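Local structure of type IV pilus biogenesis protein PilB (Streptococcus sanguinis, 7B7P) at residues A30-I35 with R50-I55; I55-S58 with K63-N66; Q21-T26 with I107-T112; G43-L48 with M65-N70; A274-I279 with W421-P426. The protein serves as a minor, bimodular type IV pilin with a direct role in adhesion, joining a pilin module to a metal-binding von Willebrand factor A-like module. All coordinates share one frame; numbering follows the deposited sequence.

In the fold
Contacts 1 to 4 cluster in the pilin module, with centres 9 to 18 Å apart, whereas contact 5 sits where the von Willebrand factor A-like module meets the chain's C-terminal end. Contact 2 closes the hairpin of strands 53-57 and 64-67; contact 1 uses the first of these strands, and contact 4 packs a loop against the second. Contact 3 ties helix 9-27 to the separate sheet of strands 92-101, 104-112 and 124-130, and the loop it closes along the chain encloses contacts 1, 2 and 4. Contact 5 comes last in sequence, about 17 Å from contact 1 between centres, yet S424 and P426 touch W52, bringing the chain's end back to the pilin module.

Contact 1. Residues A30-I35 with R50-I55; sequences ATSIFI and REWSYI
The indole of W52 takes the edge of the F34 ring on the face of its six-membered ring. The two planes stand at 83° with centroids 5.3 Å apart, an offset edge-to-face, or T-shaped, pair. Between the two rings, F34 CE1 comes nearest, 3.6 Å from W52 CH2. With CG anti to the carbonyl carbon (chi1 -71°), W52 extends its benzo end across to strand 32-36 while its pyrrole end stays nearer its own backbone. S32 meets that benzo end from another direction: its OG lies at the edge, near the indole plane, 3.3 Å from W52 CZ3. This is a polar atom beside aromatic carbons, and no hydrogen bond spans the two segments.

The backbones stay well apart, F34 CA and Y54 CA being 9.4 Å from each other, because strand 148-152 runs between 32-36 and 53-57 in the six-stranded sheet of the pilin module. The side chains therefore meet over one face of that sheet, spanning strand 148-152. A classic beta bulge, T31 and S32 opposite R152, marks the start of strand 32-36. P426, at the C-terminus, packs on both F34 and W52, and F34 also stacks with F137. W52 NE1 donates to S424 O, so the indole's one N-H is satisfied from the C-terminal segment, and the contact with strand 32-36 is left to ring packing and the nearby serine hydroxyl.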
# COMPACT_ATOMS: atom_id res chain seq x y z
N ALA A 30 -9.92 -23.06 5.01
CA ALA A 30 -9.70 -22.00 4.03
C ALA A 30 -8.33 -21.37 4.23
O ALA A 30 -7.89 -21.12 5.35
CB ALA A 30 -10.78 -20.94 4.13
N THR A 31 -7.65 -21.12 3.12
CA THR A 31 -6.35 -20.45 3.18
C THR A 31 -6.46 -18.94 2.99
O THR A 31 -5.46 -18.24 3.18
CB THR A 31 -5.39 -21.07 2.16
OG1 THR A 31 -6.09 -21.30 0.92
CG2 THR A 31 -4.85 -22.41 2.68
N SER A 32 -7.64 -18.42 2.66
CA SER A 32 -7.90 -16.98 2.73
C SER A 32 -9.40 -16.78 2.89
O SER A 32 -10.20 -17.51 2.32
CB SER A 32 -7.39 -16.24 1.49
OG SER A 32 -8.10 -16.65 0.33
N ILE A 33 -9.77 -15.78 3.69
CA ILE A 33 -11.15 -15.53 4.07
C ILE A 33 -11.45 -14.06 3.83
O ILE A 33 -10.67 -13.20 4.23
CB ILE A 33 -11.43 -15.85 5.56
CG1 ILE A 33 -11.11 -17.30 5.89
CG2 ILE A 33 -12.89 -15.52 5.90
CD1 ILE A 33 -12.22 -18.22 5.51
N PHE A 34 -12.61 -13.79 3.23
CA PHE A 34 -13.15 -12.45 3.11
C PHE A 34 -14.53 -12.44 3.73
O PHE A 34 -15.39 -13.24 3.33
CB PHE A 34 -13.22 -11.99 1.65
CG PHE A 34 -11.87 -11.68 1.04
CD1 PHE A 34 -11.07 -12.70 0.56
CD2 PHE A 34 -11.41 -10.37 0.97
CE1 PHE A 34 -9.82 -12.42 0.02
CE2 PHE A 34 -10.16 -10.09 0.43
CZ PHE A 34 -9.37 -11.11 -0.05
N ILE A 35 -14.76 -11.56 4.70
CA ILE A 35 -16.11 -11.31 5.19
C ILE A 35 -16.77 -10.28 4.28
O ILE A 35 -16.19 -9.23 3.98
CB ILE A 35 -16.09 -10.84 6.65
CG1 ILE A 35 -15.45 -11.89 7.55
CG2 ILE A 35 -17.50 -10.58 7.14
CD1 ILE A 35 -15.84 -11.72 9.00
N ARG A 50 -15.67 -15.17 -9.77
CA ARG A 50 -15.26 -16.53 -10.10
C ARG A 50 -14.01 -16.93 -9.34
O ARG A 50 -13.16 -16.10 -9.02
CB ARG A 50 -15.01 -16.66 -11.60
CG ARG A 50 -15.94 -15.88 -12.52
CD ARG A 50 -15.19 -15.44 -13.76
NE ARG A 50 -14.55 -16.60 -14.40
CZ ARG A 50 -15.11 -17.33 -15.36
NH1 ARG A 50 -16.31 -17.02 -15.83
NH2 ARG A 50 -14.45 -18.37 -15.86
N GLU A 51 -13.90 -18.24 -9.07
CA GLU A 51 -12.82 -18.92 -8.34
C GLU A 51 -12.83 -18.64 -6.84
O GLU A 51 -11.89 -19.03 -6.13
CB GLU A 51 -11.44 -18.61 -8.94
CG GLU A 51 -11.41 -18.66 -10.46
CD GLU A 51 -10.12 -18.13 -11.06
OE1 GLU A 51 -9.94 -18.27 -12.29
OE2 GLU A 51 -9.28 -17.60 -10.30
N TRP A 52 -13.88 -18.00 -6.34
CA TRP A 52 -14.11 -17.85 -4.91
C TRP A 52 -15.33 -18.66 -4.51
O TRP A 52 -16.39 -18.55 -5.13
CB TRP A 52 -14.28 -16.38 -4.53
CG TRP A 52 -13.00 -15.64 -4.65
CD1 TRP A 52 -12.58 -14.90 -5.71
CD2 TRP A 52 -11.94 -15.60 -3.69
NE1 TRP A 52 -11.33 -14.39 -5.47
CE2 TRP A 52 -10.91 -14.81 -4.23
CE3 TRP A 52 -11.76 -16.15 -2.41
CZ2 TRP A 52 -9.72 -14.55 -3.55
CZ3 TRP A 52 -10.58 -15.89 -1.73
CH2 TRP A 52 -9.58 -15.10 -2.30
N SER A 53 -15.17 -19.50 -3.49
CA SER A 53 -16.28 -20.21 -2.88
C SER A 53 -16.92 -19.35 -1.79
O SER A 53 -16.26 -18.50 -1.19
CB SER A 53 -15.81 -21.54 -2.31
OG SER A 53 -14.82 -22.10 -3.15
N TYR A 54 -18.21 -19.57 -1.55
CA TYR A 54 -18.99 -18.69 -0.69
C TYR A 54 -19.83 -19.50 0.30
O TYR A 54 -20.23 -20.63 0.02
CB TYR A 54 -19.93 -17.77 -1.49
CG TYR A 54 -19.25 -16.72 -2.34
CD1 TYR A 54 -18.52 -17.07 -3.48
CD2 TYR A 54 -19.35 -15.38 -2.03
CE1 TYR A 54 -17.91 -16.11 -4.27
CE2 TYR A 54 -18.75 -14.41 -2.81
CZ TYR A 54 -18.03 -14.79 -3.93
OH TYR A 54 -17.42 -13.83 -4.71
N ILE A 55 -20.09 -18.89 1.46
CA ILE A 55 -21.10 -19.37 2.40
C ILE A 55 -21.99 -18.18 2.76
O ILE A 55 -21.49 -17.09 3.06
CB ILE A 55 -20.48 -19.96 3.68
CG1 ILE A 55 -19.61 -21.16 3.36
CG2 ILE A 55 -21.57 -20.37 4.66
CD1 ILE A 55 -18.68 -21.53 4.49

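Contact 2. Residues I55-S58 with K63-N66; sequences IGLS and KVMN
K63 O accepts the shortest sound polar bond here, from S58 N at 2.9 Å, with the donor lying nearly along the C=O axis. It lies at the turn end of a beta hairpin, strands 53-57 and 64-67, in the six-stranded sheet of the pilin module. K63 O also receives a CA-H...O contact from L57 CA, and L57 CD2 comes up to the same oxygen. Further from the turn, G56 and M65 form the hydrogen-bonded pair: G56 N donates to M65 O and M65 N to G56 O, each 3.0 Å long and close to straight. I55 with N66 and L57 with V64 are the flanking non-hydrogen-bonded pairs, and I55 CA adds a CA-H...O contact to M65 O.

The side chains of I55, L57, V64 and N66 share the sheet face that helix 9-27 covers, where I55 and V64 both pack on V23. On that face the branches mesh diagonally across the two strands: I55 CG2 stands 4.2 Å from V64 CG1. Within the turn, S58 OG appears to accept from K62 N, though its position is less certain. K63 sends its amine away from the hairpin to a salt bridge with E80 and a hydrogen bond to K84 O. With CG1 opposite the backbone N (chi1 174°), V64 turns CG2 to L57 CD2, 3.4 Å away, tighter than two methyls usually sit.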
# COMPACT_ATOMS: atom_id res chain seq x y z
N ILE A 55 -20.09 -18.89 1.46
CA ILE A 55 -21.10 -19.37 2.40
C ILE A 55 -21.99 -18.18 2.76
O ILE A 55 -21.49 -17.09 3.06
CB ILE A 55 -20.48 -19.96 3.68
CG1 ILE A 55 -19.61 -21.16 3.36
CG2 ILE A 55 -21.57 -20.37 4.66
CD1 ILE A 55 -18.68 -21.53 4.49
N GLY A 56 -23.29 -18.39 2.73
CA GLY A 56 -24.21 -17.33 3.09
C GLY A 56 -25.63 -17.83 2.99
O GLY A 56 -25.90 -18.93 2.50
N LEU A 57 -26.55 -17.00 3.47
CA LEU A 57 -27.95 -17.35 3.50
C LEU A 57 -28.57 -17.30 2.11
O LEU A 57 -28.09 -16.61 1.19
CB LEU A 57 -28.72 -16.43 4.44
CG LEU A 57 -28.63 -16.78 5.92
CD1 LEU A 57 -29.86 -16.25 6.64
CD2 LEU A 57 -28.49 -18.28 6.10
N SER A 58 -29.68 -18.02 1.97
CA SER A 58 -30.47 -18.03 0.74
C SER A 58 -31.06 -16.65 0.46
O SER A 58 -31.00 -15.73 1.28
CB SER A 58 -31.60 -19.06 0.83
OG SER A 58 -32.46 -18.83 1.94
N LYS A 63 -32.18 -20.89 4.44
CA LYS A 63 -31.20 -21.96 4.34
C LYS A 63 -29.79 -21.38 4.35
O LYS A 63 -29.54 -20.32 3.77
CB LYS A 63 -31.47 -22.79 3.08
CG LYS A 63 -32.38 -24.00 3.29
CD LYS A 63 -31.95 -24.82 4.50
CE LYS A 63 -33.14 -25.46 5.21
NZ LYS A 63 -32.69 -26.04 6.52
N VAL A 64 -28.89 -22.05 5.06
CA VAL A 64 -27.47 -21.71 5.01
C VAL A 64 -26.85 -22.53 3.89
O VAL A 64 -26.88 -23.77 3.94
CB VAL A 64 -26.76 -22.02 6.34
CG1 VAL A 64 -25.24 -21.80 6.19
CG2 VAL A 64 -27.32 -21.19 7.49
N MET A 65 -26.28 -21.87 2.89
CA MET A 65 -25.76 -22.59 1.74
C MET A 65 -24.30 -22.27 1.46
O MET A 65 -23.72 -21.31 1.97
CB MET A 65 -26.61 -22.36 0.49
CG MET A 65 -27.74 -23.38 0.47
SD MET A 65 -29.28 -22.76 -0.15
CE MET A 65 -29.30 -21.24 0.77
N ASN A 66 -23.74 -23.12 0.61
CA ASN A 66 -22.31 -23.23 0.39
C ASN A 66 -22.09 -23.38 -1.11
O ASN A 66 -22.31 -24.47 -1.66
CB ASN A 66 -21.76 -24.41 1.18
CG ASN A 66 -20.28 -24.60 0.98
OD1 ASN A 66 -19.54 -23.65 0.73
ND2 ASN A 66 -19.83 -25.84 1.12

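Contact 3. Residues Q21-T26 with I107-T112; sequences QYVDRT and ISYNLT
Helix 9-27 lies over strand 104-112 at a side chain's length, with D24 CA 8.5 Å from Y109 CA, the nearest backbone approach of the two segments. This is helix-on-sheet packing in the pilin module: the helix rests on the antiparallel three-stranded sheet in which 104-112 is the central strand, between 92-101 and 124-130. Y109 spans the gap almost alone. Its chi1 of -54° swings the phenol away from its own carbonyl and out to the helix, where V23 and D24 receive it at neighbouring positions.

V23 CG1 touches ring carbon Y109 CE1 at 4.0 Å, the valine and tyrosine running antiparallel alongside each other. At the ring's CE2 edge, D24 crosses the tyrosine at about a right angle, its carboxylate plane turned 68° from the ring. D24 CB packs 3.7 Å from Y109 CE2, so aliphatic carbon as well as oxygen lines the phenol tip. M20 and V27 of the same helix also pack on Y109, leaving the ring held along more than one helical turn. S129 OG, from strand 124-130, is hydrogen-bonded to D24 OD1 too; one carboxylate oxygen thus joins the helix to two neighbouring strands of the sheet. Y109 OH donates the other bond, 2.8 Å long, to the anti lone pair of D24 OD1, the one pointing away from OD2; OD1 lies in the phenol plane at the ring's edge.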
# COMPACT_ATOMS: atom_id res chain seq x y z
N GLN A 21 -21.51 -25.77 12.99
CA GLN A 21 -20.34 -26.64 12.95
C GLN A 21 -19.95 -26.95 11.51
O GLN A 21 -18.76 -27.00 11.18
CB GLN A 21 -20.59 -27.92 13.75
CG GLN A 21 -20.79 -27.64 15.25
CD GLN A 21 -20.67 -28.86 16.14
OE1 GLN A 21 -21.07 -29.97 15.76
NE2 GLN A 21 -20.13 -28.67 17.34
N TYR A 22 -20.94 -27.13 10.62
CA TYR A 22 -20.64 -27.27 9.20
C TYR A 22 -19.85 -26.07 8.69
O TYR A 22 -18.78 -26.23 8.10
CB TYR A 22 -21.92 -27.44 8.38
CG TYR A 22 -22.48 -28.84 8.40
CD1 TYR A 22 -21.65 -29.96 8.39
CD2 TYR A 22 -23.85 -29.04 8.43
CE1 TYR A 22 -22.18 -31.24 8.41
CE2 TYR A 22 -24.39 -30.31 8.45
CZ TYR A 22 -23.56 -31.40 8.44
OH TYR A 22 -24.12 -32.66 8.46
N VAL A 23 -20.38 -24.87 8.92
CA VAL A 23 -19.69 -23.64 8.53
C VAL A 23 -18.28 -23.60 9.12
O VAL A 23 -17.29 -23.46 8.39
CB VAL A 23 -20.50 -22.41 8.94
CG1 VAL A 23 -19.68 -21.15 8.74
CG2 VAL A 23 -21.79 -22.35 8.14
N ASP A 24 -18.16 -23.77 10.44
CA ASP A 24 -16.83 -23.73 11.05
C ASP A 24 -15.91 -24.79 10.46
O ASP A 24 -14.69 -24.57 10.35
CB ASP A 24 -16.93 -23.91 12.57
CG ASP A 24 -15.61 -23.59 13.29
OD1 ASP A 24 -14.99 -22.56 12.95
OD2 ASP A 24 -15.18 -24.35 14.19
N ARG A 25 -16.46 -25.93 10.05
CA ARG A 25 -15.63 -27.00 9.49
C ARG A 25 -15.06 -26.58 8.15
O ARG A 25 -13.85 -26.67 7.91
CB ARG A 25 -16.47 -28.27 9.35
CG ARG A 25 -15.72 -29.58 9.50
CD ARG A 25 -16.65 -30.65 10.09
NE ARG A 25 -16.12 -31.21 11.34
CZ ARG A 25 -16.86 -31.52 12.40
NH1 ARG A 25 -18.17 -31.33 12.39
NH2 ARG A 25 -16.27 -32.01 13.49
N THR A 26 -15.92 -26.11 7.24
CA THR A 26 -15.43 -25.70 5.94
C THR A 26 -14.59 -24.42 6.04
O THR A 26 -13.59 -24.29 5.33
CB THR A 26 -16.62 -25.58 4.97
OG1 THR A 26 -16.22 -24.92 3.76
CG2 THR A 26 -17.75 -24.83 5.59
N ILE A 107 -12.75 -15.76 14.99
CA ILE A 107 -13.95 -15.39 14.26
C ILE A 107 -15.16 -15.69 15.14
O ILE A 107 -15.15 -16.64 15.94
CB ILE A 107 -14.04 -16.14 12.92
CG1 ILE A 107 -15.18 -15.60 12.07
CG2 ILE A 107 -14.23 -17.63 13.13
CD1 ILE A 107 -15.27 -16.28 10.72
N SER A 108 -16.19 -14.87 15.01
CA SER A 108 -17.43 -15.12 15.72
C SER A 108 -18.55 -15.37 14.72
O SER A 108 -18.63 -14.72 13.67
CB SER A 108 -17.78 -13.96 16.66
OG SER A 108 -18.72 -13.08 16.10
N TYR A 109 -19.37 -16.36 15.02
CA TYR A 109 -20.53 -16.71 14.23
C TYR A 109 -21.79 -16.34 14.99
O TYR A 109 -21.85 -16.47 16.22
CB TYR A 109 -20.57 -18.19 13.92
CG TYR A 109 -19.35 -18.76 13.27
CD1 TYR A 109 -18.92 -18.31 12.02
CD2 TYR A 109 -18.65 -19.80 13.88
CE1 TYR A 109 -17.80 -18.87 11.41
CE2 TYR A 109 -17.54 -20.36 13.28
CZ TYR A 109 -17.12 -19.90 12.05
OH TYR A 109 -16.01 -20.47 11.47
N ASN A 110 -22.79 -15.88 14.25
CA ASN A 110 -24.13 -15.64 14.77
C ASN A 110 -25.09 -16.36 13.84
O ASN A 110 -24.96 -16.26 12.61
CB ASN A 110 -24.44 -14.14 14.84
CG ASN A 110 -25.77 -13.86 15.50
OD1 ASN A 110 -26.82 -14.31 15.04
ND2 ASN A 110 -25.74 -13.10 16.60
N LEU A 111 -26.03 -17.12 14.41
CA LEU A 111 -26.99 -17.86 13.58
C LEU A 111 -28.28 -17.98 14.39
O LEU A 111 -28.45 -18.93 15.17
CB LEU A 111 -26.45 -19.22 13.17
CG LEU A 111 -27.39 -20.03 12.28
CD1 LEU A 111 -27.96 -19.16 11.14
CD2 LEU A 111 -26.71 -21.26 11.73
N THR A 112 -29.18 -17.02 14.20
CA THR A 112 -30.43 -17.02 14.96
C THR A 112 -31.66 -17.00 14.05
O THR A 112 -31.59 -17.37 12.87
CB THR A 112 -30.47 -15.83 15.94
OG1 THR A 112 -30.17 -14.60 15.27
CG2 THR A 112 -29.49 -16.05 17.09

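Contact 4. Residues G43-L48 with M65-N70; sequences GSKQGL and MNYVWN
Y67 CB starts the contact 4.1 Å from L48 CD2, and CG keeps the same methyl at the same distance, the leucine crossing the tyrosine at about a right angle. Further along the ring, CD2 lies 4.0 Å from K45 CG, the aliphatic base of a lysine whose amine leads away to a salt bridge with D75. CE2 then comes to S44 O at 3.0 Å, and CZ is 3.3 Å from that carbonyl oxygen. At the tip, Y67 OH reaches the backbone at G43 C, 3.6 Å away. A chi1 of -48° sets CG beside the backbone N and sends the phenol from strand 64-67 along the loop between strands 32-36 and 53-57. That loop bends through a type II turn from K45 to L48, closed by L48 N donating to K45 O. Y54 of the neighbouring strand also packs on both Y67 and L48. Without a clear hydrogen bond across it, the contact rests on the ring's packing against aliphatic carbons and the S44 carbonyl oxygen.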
# COMPACT_ATOMS: atom_id res chain seq x y z
N GLY A 43 -27.58 -14.00 -1.93
CA GLY A 43 -28.18 -15.29 -2.24
C GLY A 43 -27.58 -15.77 -3.54
O GLY A 43 -26.41 -15.49 -3.81
N SER A 44 -28.34 -16.49 -4.36
CA SER A 44 -28.05 -16.53 -5.79
C SER A 44 -26.66 -17.02 -6.20
O SER A 44 -25.90 -17.57 -5.40
CB SER A 44 -28.27 -15.12 -6.34
OG SER A 44 -27.38 -14.83 -7.41
N LYS A 45 -26.35 -16.85 -7.49
CA LYS A 45 -24.98 -16.83 -8.00
C LYS A 45 -24.72 -15.58 -8.82
O LYS A 45 -23.61 -15.42 -9.34
CB LYS A 45 -24.69 -18.09 -8.83
CG LYS A 45 -24.96 -19.39 -8.13
CD LYS A 45 -24.41 -20.56 -8.94
CE LYS A 45 -25.48 -21.17 -9.82
NZ LYS A 45 -24.92 -22.10 -10.84
N GLN A 46 -25.71 -14.70 -8.94
CA GLN A 46 -25.57 -13.42 -9.64
C GLN A 46 -24.74 -12.48 -8.79
O GLN A 46 -25.22 -11.89 -7.82
CB GLN A 46 -26.94 -12.80 -9.95
CG GLN A 46 -27.93 -13.69 -10.70
CD GLN A 46 -29.36 -13.15 -10.67
OE1 GLN A 46 -29.91 -12.86 -9.61
NE2 GLN A 46 -29.95 -13.00 -11.85
N GLY A 47 -23.48 -12.31 -9.17
CA GLY A 47 -22.60 -11.38 -8.48
C GLY A 47 -21.36 -12.10 -8.01
O GLY A 47 -20.32 -11.48 -7.77
N LEU A 48 -21.47 -13.42 -7.88
CA LEU A 48 -20.36 -14.21 -7.37
C LEU A 48 -19.14 -14.05 -8.27
O LEU A 48 -19.22 -14.25 -9.49
CB LEU A 48 -20.77 -15.68 -7.25
CG LEU A 48 -21.29 -16.19 -5.90
CD1 LEU A 48 -22.24 -15.18 -5.26
CD2 LEU A 48 -21.97 -17.55 -6.04
N MET A 65 -26.28 -21.87 2.89
CA MET A 65 -25.76 -22.59 1.74
C MET A 65 -24.30 -22.27 1.46
O MET A 65 -23.72 -21.31 1.97
CB MET A 65 -26.61 -22.36 0.49
CG MET A 65 -27.74 -23.38 0.47
SD MET A 65 -29.28 -22.76 -0.15
CE MET A 65 -29.30 -21.24 0.77
N ASN A 66 -23.74 -23.12 0.61
CA ASN A 66 -22.31 -23.23 0.39
C ASN A 66 -22.09 -23.38 -1.11
O ASN A 66 -22.31 -24.47 -1.66
CB ASN A 66 -21.76 -24.41 1.18
CG ASN A 66 -20.28 -24.60 0.98
OD1 ASN A 66 -19.54 -23.65 0.73
ND2 ASN A 66 -19.83 -25.84 1.12
N TYR A 67 -21.69 -22.30 -1.78
CA TYR A 67 -21.40 -22.31 -3.21
C TYR A 67 -19.91 -22.57 -3.38
O TYR A 67 -19.09 -21.68 -3.16
CB TYR A 67 -21.79 -20.98 -3.86
CG TYR A 67 -23.17 -20.49 -3.50
CD1 TYR A 67 -23.40 -19.83 -2.30
CD2 TYR A 67 -24.25 -20.68 -4.36
CE1 TYR A 67 -24.65 -19.37 -1.96
CE2 TYR A 67 -25.51 -20.23 -4.03
CZ TYR A 67 -25.71 -19.57 -2.84
OH TYR A 67 -26.96 -19.11 -2.49
N VAL A 68 -19.55 -23.79 -3.79
CA VAL A 68 -18.16 -24.24 -3.86
C VAL A 68 -17.66 -24.12 -5.29
O VAL A 68 -18.39 -24.40 -6.24
CB VAL A 68 -18.01 -25.67 -3.33
CG1 VAL A 68 -16.54 -26.06 -3.24
CG2 VAL A 68 -18.69 -25.81 -1.97
N TRP A 69 -16.39 -23.71 -5.44
CA TRP A 69 -15.82 -23.47 -6.76
C TRP A 69 -15.51 -24.79 -7.47
O TRP A 69 -14.82 -25.65 -6.91
CB TRP A 69 -14.56 -22.62 -6.67
CG TRP A 69 -14.00 -22.29 -8.03
CD1 TRP A 69 -12.76 -22.60 -8.52
CD2 TRP A 69 -14.68 -21.59 -9.08
NE1 TRP A 69 -12.63 -22.14 -9.81
CE2 TRP A 69 -13.79 -21.51 -10.18
CE3 TRP A 69 -15.95 -21.00 -9.20
CZ2 TRP A 69 -14.13 -20.87 -11.37
CZ3 TRP A 69 -16.28 -20.38 -10.38
CH2 TRP A 69 -15.38 -20.31 -11.45
N ASN A 70 -15.98 -24.91 -8.71
CA ASN A 70 -15.85 -26.15 -9.48
C ASN A 70 -14.50 -26.26 -10.17
O ASN A 70 -13.83 -27.29 -10.07
CB ASN A 70 -16.97 -26.24 -10.51
CG ASN A 70 -17.44 -27.65 -10.72
OD1 ASN A 70 -16.64 -28.57 -10.95
ND2 ASN A 70 -18.75 -27.85 -10.63

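Contact 5. Residues A274-I279 with W421-P426; sequences AQLKYI and WFVSGP
V423 splits the contact between its two methyls. The inner one, CG1, meets L276 CD1 at 4.1 Å, the valine and leucine reaching toward each other tip to tip; L276 is buried and backed by I162 of the adjacent strand. The outer methyl, CG2, lies against the amide end of Q275, 3.8 Å from NE2, where both residues are exposed. Q275 lies alongside V423, pointing the other way, its CG anti to the backbone N (chi1 -168°) and its chain bent at the next bond. No hydrogen bond crosses here, and the backbones stay 9.1 Å apart between L276 CA and V423 CA. Close by, Y278 OH bonds to D419 one turn back along helix 402-424. Beyond V423 the chain leaves for the pilin module, S424 O accepting from W52 NE1. The contact thus sets the end of the last helix against the start of strand 276-283, a parallel strand of the central sheet of the alpha/beta von Willebrand factor A-like fold.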
# COMPACT_ATOMS: atom_id res chain seq x y z
N ALA A 274 2.07 -3.35 -14.86
CA ALA A 274 1.52 -3.73 -13.55
C ALA A 274 0.20 -3.05 -13.22
O ALA A 274 -0.03 -1.90 -13.58
CB ALA A 274 2.54 -3.43 -12.45
N GLN A 275 -0.67 -3.75 -12.51
CA GLN A 275 -1.94 -3.16 -12.11
C GLN A 275 -1.88 -2.50 -10.74
O GLN A 275 -2.74 -1.66 -10.43
CB GLN A 275 -3.03 -4.24 -12.15
CG GLN A 275 -4.45 -3.71 -12.03
CD GLN A 275 -5.19 -4.40 -10.90
OE1 GLN A 275 -4.80 -5.49 -10.46
NE2 GLN A 275 -6.27 -3.77 -10.43
N LEU A 276 -0.90 -2.83 -9.91
CA LEU A 276 -0.64 -2.12 -8.67
C LEU A 276 0.69 -1.39 -8.81
O LEU A 276 1.72 -2.03 -9.07
CB LEU A 276 -0.61 -3.08 -7.47
CG LEU A 276 -1.95 -3.73 -7.13
CD1 LEU A 276 -1.83 -4.66 -5.92
CD2 LEU A 276 -2.99 -2.67 -6.88
N LYS A 277 0.68 -0.06 -8.63
CA LYS A 277 1.86 0.77 -8.84
C LYS A 277 2.14 1.62 -7.61
O LYS A 277 1.22 2.21 -7.02
CB LYS A 277 1.70 1.68 -10.07
CG LYS A 277 1.46 0.93 -11.37
CD LYS A 277 1.21 1.92 -12.52
CE LYS A 277 0.68 1.22 -13.75
NZ LYS A 277 1.28 1.76 -14.98
N TYR A 278 3.42 1.73 -7.26
CA TYR A 278 3.81 2.33 -5.99
C TYR A 278 5.03 3.22 -6.16
O TYR A 278 5.98 2.86 -6.86
CB TYR A 278 4.14 1.23 -4.96
CG TYR A 278 2.94 0.40 -4.57
CD1 TYR A 278 2.00 0.88 -3.67
CD2 TYR A 278 2.74 -0.86 -5.12
CE1 TYR A 278 0.92 0.13 -3.31
CE2 TYR A 278 1.65 -1.61 -4.77
CZ TYR A 278 0.74 -1.12 -3.87
OH TYR A 278 -0.34 -1.88 -3.53
N ILE A 279 5.02 4.36 -5.47
CA ILE A 279 6.21 5.16 -5.24
C ILE A 279 6.61 5.05 -3.77
O ILE A 279 5.77 5.20 -2.87
CB ILE A 279 5.99 6.64 -5.62
CG1 ILE A 279 5.69 6.76 -7.11
CG2 ILE A 279 7.19 7.49 -5.19
CD1 ILE A 279 6.92 6.89 -7.98
N TRP A 421 -3.62 -8.97 -1.95
CA TRP A 421 -4.68 -9.86 -1.49
C TRP A 421 -6.06 -9.25 -1.71
O TRP A 421 -6.97 -9.92 -2.20
CB TRP A 421 -4.47 -10.19 -0.00
CG TRP A 421 -3.59 -11.36 0.15
CD1 TRP A 421 -2.28 -11.37 0.57
CD2 TRP A 421 -3.92 -12.71 -0.18
NE1 TRP A 421 -1.78 -12.66 0.54
CE2 TRP A 421 -2.77 -13.49 0.08
CE3 TRP A 421 -5.08 -13.33 -0.66
CZ2 TRP A 421 -2.76 -14.87 -0.13
CZ3 TRP A 421 -5.06 -14.70 -0.87
CH2 TRP A 421 -3.91 -15.46 -0.60
N PHE A 422 -6.20 -7.97 -1.39
CA PHE A 422 -7.52 -7.34 -1.42
C PHE A 422 -8.05 -7.20 -2.84
O PHE A 422 -9.28 -7.20 -3.04
CB PHE A 422 -7.45 -5.98 -0.75
CG PHE A 422 -8.60 -5.69 0.14
CD1 PHE A 422 -9.79 -5.24 -0.40
CD2 PHE A 422 -8.49 -5.87 1.51
CE1 PHE A 422 -10.88 -4.96 0.43
CE2 PHE A 422 -9.57 -5.60 2.35
CZ PHE A 422 -10.76 -5.14 1.81
N VAL A 423 -7.17 -7.07 -3.82
CA VAL A 423 -7.62 -6.84 -5.19
C VAL A 423 -7.82 -8.15 -5.95
O VAL A 423 -8.70 -8.24 -6.81
CB VAL A 423 -6.64 -5.90 -5.93
CG1 VAL A 423 -5.36 -6.64 -6.38
CG2 VAL A 423 -7.34 -5.21 -7.10
N SER A 424 -7.04 -9.19 -5.62
CA SER A 424 -7.37 -10.52 -6.10
C SER A 424 -8.67 -11.04 -5.49
O SER A 424 -9.27 -11.97 -6.04
CB SER A 424 -6.22 -11.48 -5.80
OG SER A 424 -4.95 -10.86 -5.99
N GLY A 425 -9.13 -10.43 -4.41
CA GLY A 425 -10.31 -10.91 -3.72
C GLY A 425 -11.57 -10.87 -4.55
O GLY A 425 -11.60 -10.39 -5.69
N PRO A 426 -12.66 -11.38 -3.98
CA PRO A 426 -13.98 -11.46 -4.63
C PRO A 426 -14.55 -10.09 -5.00
O PRO A 426 -14.77 -9.28 -4.09
CB PRO A 426 -14.86 -12.15 -3.58
CG PRO A 426 -13.88 -12.85 -2.68
CD PRO A 426 -12.68 -11.98 -2.63